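Local coordinates for Rho guanine nucleotide exchange factor 12 (Homo sapiens, PDB 1TXD), which acts as a guanine nucleotide exchange factor for the RhoA GTPase and may act as a GTPase-activating protein for GNA12 and GNA13, at residues 47-52 and 150-155; 225-230 and 292-297; 253-258 and 278-283; 333-338 and 346-351. The protein carries 1 engineered substitution. All coordinates share one frame; numbering follows the deposited sequence.

Contact 1: residues 47-52 and 150-155; sequences DQVFYQ and QDAESN
Beside Ala152, which packs on Val49 across the contact, Asp151 O accepts from both Ser154 OG, at 2.6 Å, and Ser154 N in helix 143-154. This is antiparallel helix packing within the DH (RhoGEF) domain, a helical bundle. The short helical segments 47-52 and 150-154 run at 175° to each other, with their axes 9.6 Å apart at closest approach. No hydrogen bond crosses between them, so the contact rests on apolar groups. Val49 CG1 stands anti to the backbone N (chi1 175°), which places it against Ala152 CB at 3.8 Å. Val49 CG1 also packs 3.5 Å from Ala152 O. Its sister methyl, Val49 CG2, lies 4.0 Å from the amide atom Asn155 ND2. The amide oxygen of Asn155 bonds to Leu157 N.

Phe50 reaches across with the far end of its ring. Phe50 CE1 comes within 3.6 Å of Ala152 CB, approaching obliquely. The methylene Glu153 CG meets the ring at its edge, near the ring plane. Val49 CG1 of the same helix lies over one ring face, offset toward the rim. The ring also touches Leu163 and Ile166 of helix 163-166 and Phe69 of helix 62-69. An alanine in place of Phe50 would probably open a gap beside Leu163 and Phe69, leaving Glu153 CG without its ring edge and Ala152 CB with Val49 alone across this contact. The carboxylate of Glu153 turns to Leu163, where OE2 accepts from the backbone N. On helix 20-57, Gln52 NE2 donates to the syn lone pair of Asp47 OD2 at 2.8 Å.

Contact 2: residues 225-230 and 292-297; sequences EDYQRR and DRLVLR
Leu294 is the buried centre of this contact, and Arg230 meets it with both backbone and side chain. Leu294 N donates to Arg230 O at 3.0 Å, with an N-H...O angle of 152°. The side chain of Leu294 points toward the helix. Its CG lies over one face of the Arg230 guanidinium, offset toward the rim, and its CD1 is 3.9 Å from Arg230 NH2. Leu294 CD1 also touches Tyr227 CD1 at 4.1 Å, so one methyl meets both the Tyr227 ring and the guanidinium, which has Tyr227 CD1 at its edge.

The side toward Asp292 is looser and more exposed. Arg230 NH1 makes a weak hydrogen bond to Asp292 O at 3.2 Å, bent to 122°. The carboxylate of Asp292 does not close on the guanidinium: Asp292 OD1 stays 5.8 Å from Arg230 NH1. The Arg230 chain bends at chi3 (-60°) to bring its end over Leu294. Asp226 ties the helix side together. It bonds to Arg229 NH2 through OD1, while Arg230 NE faces OD2 at 3.5 Å as a charge pair without a directed N-H.

The strand also bonds to Asp232, just beyond the helix, through the backbone of Leu294 and Leu296. The chain passes from helix 191-230 straight into strand 231-232, which pairs parallel with 293-295 of the PH sheet, within the tandem DH-PH unit of Dbl-family exchange factors.

Contact 3: residues 253-258 and 278-283; sequences TKRKMI and LLLEDI
The beta hairpin of strands 257-266 and 275-280 belongs to the PH domain, and Met257 and Leu280 pair near its open end as an antiparallel non-hydrogen-bonded pair. Ile258 N donates to Leu279 O at 2.9 Å. Beyond the pair, Glu281 N makes a weak bond to Lys256 O. Met257 CB packs on Leu280 CD2 at 3.8 Å, while the methyl Met257 CE reaches Leu278 CD2 at 3.6 Å. On the other side of the sheet, Ile258 CG2 lies beside Leu279 CD2.

Arg255 carries the polar part. Its CG takes the crowded position between the backbone N and the carbonyl carbon (chi1 65°), and bends at chi2 and chi3 carry the chain across Leu280 CD1, which CG and CD both touch. Arg255 NE donates to the syn side of Asp282 OD1 at 3.0 Å. Weaker bonds run from Arg255 NH2 to both carboxylate oxygens. Ile283 CD1 lies 3.6 Å above the centre of the Arg255 guanidinium, and Arg255 NH1 bonds to the backbone oxygen of Asp251. A salt bridge at one edge, a separate bond from NH1 to Asp251 O and a methyl over one face would together fix the rotation of the guanidinium.

Contact 4: residues 333-338 and 346-351; sequences ALFVIS and IYELVA
This is an antiparallel beta hairpin contact in the PH domain, between neighbouring strands 333-339 and 344-350. The short segments run at 156° to each other. Two hydrogen-bonded pairs hold them. In the first, Leu334 N donates to Leu349 O at 3.0 Å and Leu349 N donates to Leu334 O at 3.1 Å. In the second, Val336 N donates to Tyr347 O and Tyr347 N donates to Val336 O, each at 2.9 Å. Phe335 with Glu348 and Ile337 with Ile346 are non-hydrogen-bonded pairs.

Phe335, Ile337, Ile346 and Glu348 share one face of the sheet. Glu348 runs alongside the Phe335 ring, both leaving the sheet in the same direction, with ring and carboxylate planes 77° apart. Glu348 OE1 meets the ring edge in its plane, 3.6 Å from Phe335 CE1. Ile346 CG2 lies 3.8 Å from Phe335 CD1. An alanine in place of Phe335 would probably strip Ile346 CG2 and Glu348 CG of the ring they pack on and let the carboxylate turn more freely.

The opposite face carries Leu334, Val336, Tyr347 and Leu349. Val336 CG2 packs on Leu349 CD1 at 3.6 Å. Tyr347 turns a ring edge to Val336 O, and its hydroxyl bonds to Ser314 O. Leu334 touches Lys357 and Gln361 of helix 354-374. A beta sandwich with an apolar interior, capped at one end by a C-terminal helix, is the PH fold.

In the fold
Contact 1 lies in the DH helical bundle, and contacts 3 and 4 lie in the PH domain. Contact 2 joins the end of helix 191-230 to the PH sheet. Contact 1 stands apart: its centre lies about 33, 38 and 52 Å from the centres of contacts 2, 3 and 4. Contacts 2 and 3 touch, with centres about 14 Å apart. Tyr227 CD2 packs on Met257 CE at 3.7 Å, and Gln228 CB on Thr253 CG2 at 3.6 Å. Along the chain, contact 3 is nested inside the loop that contact 2 closes. Contacts 3 and 4 do not touch, their nearest atoms being about 9 Å apart, but their strands 257-266 and 344-350 are neighbours in one sheet.

Contact 1: residues 47-52 and 150-155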
# COMPACT_ATOMS: atom_id res chain seq x y z
N ASP A 47 -14.92 12.60 2.11
CA ASP A 47 -15.98 12.81 1.07
C ASP A 47 -16.48 14.21 1.06
O ASP A 47 -16.64 14.80 -0.02
CB ASP A 47 -17.13 11.77 1.20
CG ASP A 47 -18.18 11.95 0.17
OD1 ASP A 47 -19.30 12.30 0.59
OD2 ASP A 47 -17.99 11.87 -1.06
N GLN A 48 -16.82 14.76 2.20
CA GLN A 48 -17.65 15.99 2.15
C GLN A 48 -16.76 17.24 2.08
O GLN A 48 -17.07 18.19 1.34
CB GLN A 48 -18.62 16.09 3.33
CG GLN A 48 -19.89 15.20 3.21
CD GLN A 48 -20.72 15.48 1.96
OE1 GLN A 48 -21.31 16.56 1.83
NE2 GLN A 48 -20.78 14.51 1.04
N VAL A 49 -15.62 17.19 2.76
CA VAL A 49 -14.75 18.36 2.85
C VAL A 49 -13.87 18.47 1.59
O VAL A 49 -13.70 19.58 1.10
CB VAL A 49 -13.91 18.39 4.14
CG1 VAL A 49 -12.94 19.56 4.13
CG2 VAL A 49 -14.83 18.47 5.35
N PHE A 50 -13.41 17.31 1.06
CA PHE A 50 -12.49 17.22 -0.03
C PHE A 50 -13.12 16.84 -1.34
O PHE A 50 -13.07 17.62 -2.27
CB PHE A 50 -11.28 16.28 0.29
CG PHE A 50 -10.45 16.78 1.40
CD1 PHE A 50 -9.47 17.75 1.19
CD2 PHE A 50 -10.73 16.43 2.70
CE1 PHE A 50 -8.78 18.30 2.23
CE2 PHE A 50 -10.01 16.97 3.76
CZ PHE A 50 -9.03 17.91 3.52
N TYR A 51 -13.65 15.62 -1.45
CA TYR A 51 -13.95 15.04 -2.73
C TYR A 51 -15.13 15.78 -3.34
O TYR A 51 -15.05 16.26 -4.47
CB TYR A 51 -14.29 13.56 -2.65
CG TYR A 51 -14.81 13.03 -3.97
CD1 TYR A 51 -13.96 12.71 -4.99
CD2 TYR A 51 -16.18 13.01 -4.23
CE1 TYR A 51 -14.45 12.29 -6.27
CE2 TYR A 51 -16.69 12.59 -5.48
CZ TYR A 51 -15.79 12.19 -6.49
OH TYR A 51 -16.29 11.78 -7.72
N GLN A 52 -16.20 15.87 -2.60
CA GLN A 52 -17.44 16.50 -3.17
C GLN A 52 -17.15 17.95 -3.58
O GLN A 52 -17.41 18.34 -4.70
CB GLN A 52 -18.58 16.45 -2.19
CG GLN A 52 -19.28 15.06 -1.94
CD GLN A 52 -19.70 14.28 -3.20
OE1 GLN A 52 -20.39 14.84 -4.10
NE2 GLN A 52 -19.39 12.97 -3.22
N GLN A 150 -5.57 23.88 0.99
CA GLN A 150 -5.29 24.65 2.20
C GLN A 150 -6.56 25.16 2.83
O GLN A 150 -6.72 25.11 4.03
CB GLN A 150 -4.35 25.82 1.91
CG GLN A 150 -3.85 26.55 3.17
CD GLN A 150 -3.00 27.75 2.84
OE1 GLN A 150 -2.49 27.87 1.71
NE2 GLN A 150 -2.87 28.68 3.80
N ASP A 151 -7.48 25.70 2.04
CA ASP A 151 -8.75 26.08 2.62
C ASP A 151 -9.44 24.88 3.30
O ASP A 151 -9.83 24.95 4.50
CB ASP A 151 -9.63 26.68 1.56
CG ASP A 151 -10.91 27.25 2.12
OD1 ASP A 151 -11.97 26.64 1.87
OD2 ASP A 151 -10.97 28.28 2.82
N ALA A 152 -9.50 23.73 2.60
CA ALA A 152 -10.29 22.61 3.11
C ALA A 152 -9.73 22.11 4.42
O ALA A 152 -10.52 21.79 5.33
CB ALA A 152 -10.36 21.48 2.11
N GLU A 153 -8.40 22.03 4.52
CA GLU A 153 -7.72 21.54 5.70
C GLU A 153 -7.83 22.50 6.91
O GLU A 153 -7.55 22.13 8.03
CB GLU A 153 -6.22 21.26 5.42
CG GLU A 153 -5.98 20.19 4.38
CD GLU A 153 -4.52 20.04 3.95
OE1 GLU A 153 -3.74 20.99 4.11
OE2 GLU A 153 -4.17 18.96 3.43
N SER A 154 -8.22 23.73 6.65
CA SER A 154 -8.56 24.66 7.70
C SER A 154 -9.94 24.37 8.35
O SER A 154 -10.19 24.80 9.47
CB SER A 154 -8.47 26.10 7.19
OG SER A 154 -9.68 26.52 6.59
N ASN A 155 -10.82 23.63 7.65
CA ASN A 155 -12.09 23.16 8.22
C ASN A 155 -11.85 22.46 9.54
O ASN A 155 -11.02 21.58 9.58
CB ASN A 155 -12.79 22.17 7.25
CG ASN A 155 -14.27 22.03 7.52
OD1 ASN A 155 -14.67 21.76 8.62
ND2 ASN A 155 -15.08 22.25 6.51

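Contact 2: residues 225-230 and 292-297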
# COMPACT_ATOMS: atom_id res chain seq x y z
N GLU A 225 7.38 4.33 -11.08
CA GLU A 225 6.73 5.38 -11.87
C GLU A 225 7.42 6.72 -11.64
O GLU A 225 7.51 7.60 -12.52
CB GLU A 225 5.25 5.45 -11.44
CG GLU A 225 4.39 6.30 -12.30
CD GLU A 225 2.92 6.13 -11.91
OE1 GLU A 225 2.37 5.04 -12.18
OE2 GLU A 225 2.34 7.06 -11.34
N ASP A 226 7.87 6.88 -10.40
CA ASP A 226 8.69 8.00 -9.96
C ASP A 226 10.06 7.95 -10.62
O ASP A 226 10.55 8.95 -11.13
CB ASP A 226 8.89 7.94 -8.43
CG ASP A 226 9.49 9.22 -7.87
OD1 ASP A 226 8.85 10.30 -8.01
OD2 ASP A 226 10.60 9.24 -7.29
N TYR A 227 10.70 6.77 -10.61
CA TYR A 227 11.99 6.65 -11.26
C TYR A 227 11.81 6.93 -12.75
O TYR A 227 12.55 7.72 -13.32
CB TYR A 227 12.57 5.26 -11.02
CG TYR A 227 12.92 4.98 -9.58
CD1 TYR A 227 13.04 5.99 -8.62
CD2 TYR A 227 13.19 3.70 -9.19
CE1 TYR A 227 13.36 5.70 -7.29
CE2 TYR A 227 13.53 3.40 -7.89
CZ TYR A 227 13.63 4.40 -6.94
OH TYR A 227 13.99 4.02 -5.65
N GLN A 228 10.78 6.36 -13.36
CA GLN A 228 10.52 6.57 -14.80
C GLN A 228 10.31 8.02 -15.15
O GLN A 228 10.58 8.44 -16.29
CB GLN A 228 9.31 5.76 -15.29
CG GLN A 228 8.98 5.89 -16.82
CD GLN A 228 10.12 5.39 -17.75
OE1 GLN A 228 11.16 4.94 -17.28
NE2 GLN A 228 9.90 5.49 -19.05
N ARG A 229 9.84 8.80 -14.18
CA ARG A 229 9.59 10.23 -14.41
C ARG A 229 10.91 10.99 -14.38
O ARG A 229 11.18 11.80 -15.25
CB ARG A 229 8.63 10.77 -13.34
CG ARG A 229 7.98 12.11 -13.66
CD ARG A 229 7.12 12.67 -12.51
NE ARG A 229 7.76 12.47 -11.21
CZ ARG A 229 8.80 13.18 -10.74
NH1 ARG A 229 9.34 14.17 -11.45
NH2 ARG A 229 9.30 12.89 -9.54
N ARG A 230 11.75 10.68 -13.40
CA ARG A 230 13.05 11.35 -13.21
C ARG A 230 14.14 10.93 -14.23
O ARG A 230 15.18 11.57 -14.34
CB ARG A 230 13.53 11.12 -11.76
CG ARG A 230 12.53 11.66 -10.71
CD ARG A 230 13.08 11.75 -9.29
NE ARG A 230 13.50 10.44 -8.78
CZ ARG A 230 14.52 10.23 -7.94
NH1 ARG A 230 15.27 11.23 -7.50
NH2 ARG A 230 14.81 8.99 -7.55
N ASP A 292 18.18 16.04 -9.03
CA ASP A 292 16.88 15.37 -9.09
C ASP A 292 16.86 14.19 -10.08
O ASP A 292 16.18 13.19 -9.85
CB ASP A 292 15.77 16.36 -9.47
CG ASP A 292 15.43 17.33 -8.35
OD1 ASP A 292 15.74 17.03 -7.18
OD2 ASP A 292 14.84 18.41 -8.55
N ARG A 293 17.61 14.31 -11.17
CA ARG A 293 17.48 13.41 -12.31
C ARG A 293 18.12 12.04 -12.07
O ARG A 293 18.84 11.83 -11.10
CB ARG A 293 18.09 14.04 -13.57
CG ARG A 293 17.57 15.42 -13.94
CD ARG A 293 18.49 16.19 -14.88
NE ARG A 293 18.24 17.63 -14.87
CZ ARG A 293 19.02 18.54 -15.45
NH1 ARG A 293 20.12 18.19 -16.11
NH2 ARG A 293 18.69 19.82 -15.37
N LEU A 294 17.83 11.12 -12.99
CA LEU A 294 18.43 9.80 -13.03
C LEU A 294 18.85 9.56 -14.47
O LEU A 294 17.99 9.31 -15.32
CB LEU A 294 17.44 8.72 -12.59
CG LEU A 294 16.99 8.70 -11.13
CD1 LEU A 294 15.97 7.58 -10.94
CD2 LEU A 294 18.17 8.56 -10.17
N VAL A 295 20.15 9.61 -14.73
CA VAL A 295 20.65 9.71 -16.11
C VAL A 295 20.94 8.35 -16.74
O VAL A 295 21.57 7.50 -16.13
CB VAL A 295 21.90 10.60 -16.20
CG1 VAL A 295 21.99 11.24 -17.58
CG2 VAL A 295 21.90 11.69 -15.12
N LEU A 296 20.44 8.18 -17.96
CA LEU A 296 20.75 7.03 -18.79
C LEU A 296 21.76 7.46 -19.87
O LEU A 296 21.38 8.10 -20.86
CB LEU A 296 19.47 6.49 -19.44
CG LEU A 296 19.54 5.06 -20.00
CD1 LEU A 296 19.60 4.03 -18.88
CD2 LEU A 296 18.36 4.78 -20.93
N ARG A 297 23.03 7.12 -19.66
CA ARG A 297 24.13 7.48 -20.58
C ARG A 297 25.31 6.49 -20.52
O ARG A 297 25.23 5.46 -19.85
CB ARG A 297 24.61 8.91 -20.28
CG ARG A 297 25.10 9.13 -18.86
CD ARG A 297 26.01 10.34 -18.70
NE ARG A 297 27.41 9.96 -18.56
CZ ARG A 297 28.44 10.78 -18.72
NH1 ARG A 297 28.25 12.06 -19.03
NH2 ARG A 297 29.68 10.32 -18.56

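Contact 3: residues 253-258 and 278-283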
# COMPACT_ATOMS: atom_id res chain seq x y z
N THR A 253 8.46 1.16 -16.34
CA THR A 253 7.15 0.75 -15.81
C THR A 253 6.54 -0.49 -16.47
O THR A 253 5.60 -1.08 -15.93
CB THR A 253 6.12 1.93 -15.89
OG1 THR A 253 5.82 2.25 -17.25
CG2 THR A 253 6.71 3.23 -15.32
N LYS A 254 7.06 -0.89 -17.63
CA LYS A 254 6.52 -2.07 -18.33
C LYS A 254 7.18 -3.38 -17.87
O LYS A 254 7.00 -4.43 -18.49
CB LYS A 254 6.60 -1.90 -19.86
CG LYS A 254 5.41 -1.14 -20.46
CD LYS A 254 4.11 -1.98 -20.52
CE LYS A 254 3.13 -1.67 -19.37
NZ LYS A 254 2.93 -0.22 -19.17
N ARG A 255 7.94 -3.31 -16.79
CA ARG A 255 8.40 -4.49 -16.08
C ARG A 255 8.48 -4.19 -14.58
O ARG A 255 8.64 -3.05 -14.18
CB ARG A 255 9.78 -4.92 -16.60
CG ARG A 255 10.93 -3.91 -16.36
CD ARG A 255 11.18 -2.96 -17.52
NE ARG A 255 11.89 -3.62 -18.61
CZ ARG A 255 12.19 -3.06 -19.78
NH1 ARG A 255 11.81 -1.82 -20.06
NH2 ARG A 255 12.85 -3.77 -20.68
N LYS A 256 8.39 -5.23 -13.76
CA LYS A 256 8.44 -5.04 -12.32
C LYS A 256 9.88 -4.95 -11.83
O LYS A 256 10.76 -5.60 -12.39
CB LYS A 256 7.68 -6.16 -11.60
CG LYS A 256 6.15 -5.99 -11.69
CD LYS A 256 5.39 -6.93 -10.75
CE LYS A 256 4.15 -6.27 -10.17
NZ LYS A 256 3.26 -7.23 -9.46
N MET A 257 10.11 -4.12 -10.81
CA MET A 257 11.42 -3.98 -10.15
C MET A 257 11.57 -5.02 -9.06
O MET A 257 10.65 -5.25 -8.29
CB MET A 257 11.57 -2.57 -9.55
CG MET A 257 12.75 -2.34 -8.57
SD MET A 257 12.87 -0.53 -8.11
CE MET A 257 13.60 0.06 -9.50
N ILE A 258 12.75 -5.64 -9.01
CA ILE A 258 13.08 -6.69 -8.06
C ILE A 258 14.06 -6.21 -6.99
O ILE A 258 13.96 -6.61 -5.83
CB ILE A 258 13.63 -7.90 -8.83
CG1 ILE A 258 12.46 -8.68 -9.45
CG2 ILE A 258 14.49 -8.83 -7.92
CD1 ILE A 258 11.98 -8.13 -10.77
N LEU A 278 19.29 -0.39 -10.83
CA LEU A 278 18.00 -1.03 -10.68
C LEU A 278 17.98 -2.35 -11.37
O LEU A 278 18.11 -2.41 -12.58
CB LEU A 278 16.90 -0.16 -11.28
CG LEU A 278 16.89 1.35 -11.03
CD1 LEU A 278 15.77 1.94 -11.85
CD2 LEU A 278 16.76 1.74 -9.55
N LEU A 279 17.81 -3.41 -10.59
CA LEU A 279 17.50 -4.73 -11.12
C LEU A 279 16.00 -4.88 -11.38
O LEU A 279 15.21 -4.94 -10.44
CB LEU A 279 17.95 -5.82 -10.14
CG LEU A 279 17.54 -7.25 -10.47
CD1 LEU A 279 17.88 -7.61 -11.92
CD2 LEU A 279 18.24 -8.20 -9.50
N LEU A 280 15.64 -4.96 -12.66
CA LEU A 280 14.26 -5.21 -13.09
C LEU A 280 14.10 -6.64 -13.57
O LEU A 280 15.05 -7.42 -13.55
CB LEU A 280 13.88 -4.23 -14.21
CG LEU A 280 14.27 -2.77 -13.98
CD1 LEU A 280 13.70 -1.88 -15.10
CD2 LEU A 280 13.78 -2.28 -12.63
N GLU A 281 12.89 -6.99 -14.02
CA GLU A 281 12.56 -8.37 -14.41
C GLU A 281 13.56 -8.94 -15.41
O GLU A 281 13.97 -10.10 -15.31
CB GLU A 281 11.15 -8.45 -15.02
CG GLU A 281 10.10 -9.09 -14.13
CD GLU A 281 8.67 -8.81 -14.59
OE1 GLU A 281 8.47 -8.56 -15.80
OE2 GLU A 281 7.75 -8.83 -13.75
N ASP A 282 13.93 -8.11 -16.39
CA ASP A 282 14.65 -8.57 -17.57
C ASP A 282 15.88 -7.73 -17.93
O ASP A 282 16.60 -8.09 -18.85
CB ASP A 282 13.69 -8.63 -18.76
CG ASP A 282 13.25 -7.25 -19.26
OD1 ASP A 282 13.42 -6.24 -18.54
OD2 ASP A 282 12.72 -7.08 -20.38
N ILE A 283 16.11 -6.63 -17.22
CA ILE A 283 17.28 -5.79 -17.44
C ILE A 283 17.85 -5.27 -16.13
O ILE A 283 17.13 -5.08 -15.15
CB ILE A 283 16.95 -4.58 -18.37
CG1 ILE A 283 15.74 -3.77 -17.85
CG2 ILE A 283 16.71 -5.06 -19.79
CD1 ILE A 283 15.54 -2.44 -18.55

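Contact 4: residues 333-338 and 346-351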
# COMPACT_ATOMS: atom_id res chain seq x y z
N ALA A 333 33.09 -6.88 -5.07
CA ALA A 333 32.47 -6.36 -6.26
C ALA A 333 32.06 -7.56 -7.09
O ALA A 333 32.18 -8.70 -6.65
CB ALA A 333 33.47 -5.50 -7.03
N LEU A 334 31.58 -7.30 -8.29
CA LEU A 334 31.15 -8.36 -9.19
C LEU A 334 31.54 -7.97 -10.59
O LEU A 334 31.70 -6.79 -10.91
CB LEU A 334 29.62 -8.54 -9.13
CG LEU A 334 28.95 -8.75 -7.76
CD1 LEU A 334 27.47 -8.47 -7.84
CD2 LEU A 334 29.19 -10.16 -7.25
N PHE A 335 31.70 -8.98 -11.43
CA PHE A 335 31.85 -8.77 -12.85
C PHE A 335 30.50 -9.14 -13.43
O PHE A 335 30.06 -10.28 -13.33
CB PHE A 335 32.95 -9.67 -13.45
CG PHE A 335 34.34 -9.32 -12.99
CD1 PHE A 335 34.80 -8.01 -13.04
CD2 PHE A 335 35.20 -10.31 -12.53
CE1 PHE A 335 36.08 -7.69 -12.62
CE2 PHE A 335 36.48 -10.00 -12.11
CZ PHE A 335 36.92 -8.69 -12.15
N VAL A 336 29.81 -8.15 -13.96
CA VAL A 336 28.64 -8.42 -14.74
C VAL A 336 29.18 -8.47 -16.14
O VAL A 336 29.93 -7.60 -16.55
CB VAL A 336 27.56 -7.34 -14.57
CG1 VAL A 336 26.33 -7.69 -15.38
CG2 VAL A 336 27.20 -7.18 -13.10
N ILE A 337 28.79 -9.51 -16.87
CA ILE A 337 29.39 -9.81 -18.13
C ILE A 337 28.29 -10.00 -19.15
O ILE A 337 27.57 -10.99 -19.11
CB ILE A 337 30.23 -11.12 -18.02
CG1 ILE A 337 31.20 -11.04 -16.82
CG2 ILE A 337 30.98 -11.37 -19.30
CD1 ILE A 337 32.25 -12.16 -16.81
N SER A 338 28.16 -9.05 -20.08
CA SER A 338 27.14 -9.14 -21.13
C SER A 338 27.69 -9.76 -22.41
O SER A 338 28.74 -9.36 -22.90
CB SER A 338 26.53 -7.77 -21.42
OG SER A 338 25.13 -7.89 -21.61
N ILE A 346 32.53 -6.05 -19.98
CA ILE A 346 32.58 -6.35 -18.55
C ILE A 346 32.33 -5.07 -17.76
O ILE A 346 32.98 -4.05 -17.98
CB ILE A 346 33.95 -6.98 -18.14
CG1 ILE A 346 34.09 -8.39 -18.74
CG2 ILE A 346 34.08 -7.06 -16.61
CD1 ILE A 346 35.51 -8.87 -18.85
N TYR A 347 31.37 -5.15 -16.86
CA TYR A 347 31.11 -4.08 -15.91
C TYR A 347 31.60 -4.59 -14.58
O TYR A 347 31.16 -5.63 -14.12
CB TYR A 347 29.60 -3.77 -15.83
CG TYR A 347 28.94 -3.44 -17.15
CD1 TYR A 347 28.67 -2.12 -17.51
CD2 TYR A 347 28.58 -4.45 -18.04
CE1 TYR A 347 28.06 -1.81 -18.72
CE2 TYR A 347 27.97 -4.15 -19.25
CZ TYR A 347 27.71 -2.83 -19.58
OH TYR A 347 27.10 -2.54 -20.77
N GLU A 348 32.54 -3.86 -13.98
CA GLU A 348 32.93 -4.08 -12.59
C GLU A 348 32.11 -3.14 -11.71
O GLU A 348 32.28 -1.92 -11.77
CB GLU A 348 34.43 -3.83 -12.42
CG GLU A 348 35.08 -4.55 -11.24
CD GLU A 348 36.59 -4.37 -11.18
OE1 GLU A 348 37.22 -4.25 -12.25
OE2 GLU A 348 37.15 -4.34 -10.06
N LEU A 349 31.21 -3.71 -10.91
CA LEU A 349 30.32 -2.95 -10.03
C LEU A 349 30.55 -3.31 -8.57
O LEU A 349 30.45 -4.47 -8.19
CB LEU A 349 28.86 -3.22 -10.40
CG LEU A 349 28.55 -3.10 -11.90
CD1 LEU A 349 27.18 -3.67 -12.22
CD2 LEU A 349 28.65 -1.65 -12.34
N VAL A 350 30.84 -2.30 -7.75
CA VAL A 350 31.25 -2.49 -6.36
C VAL A 350 30.19 -2.00 -5.39
O VAL A 350 29.88 -0.81 -5.36
CB VAL A 350 32.54 -1.69 -6.07
CG1 VAL A 350 33.17 -2.15 -4.75
CG2 VAL A 350 33.52 -1.78 -7.23
N ALA A 351 29.66 -2.90 -4.57
CA ALA A 351 28.68 -2.54 -3.54
C ALA A 351 29.40 -2.11 -2.27
O ALA A 351 30.62 -2.26 -2.15
CB ALA A 351 27.74 -3.71 -3.25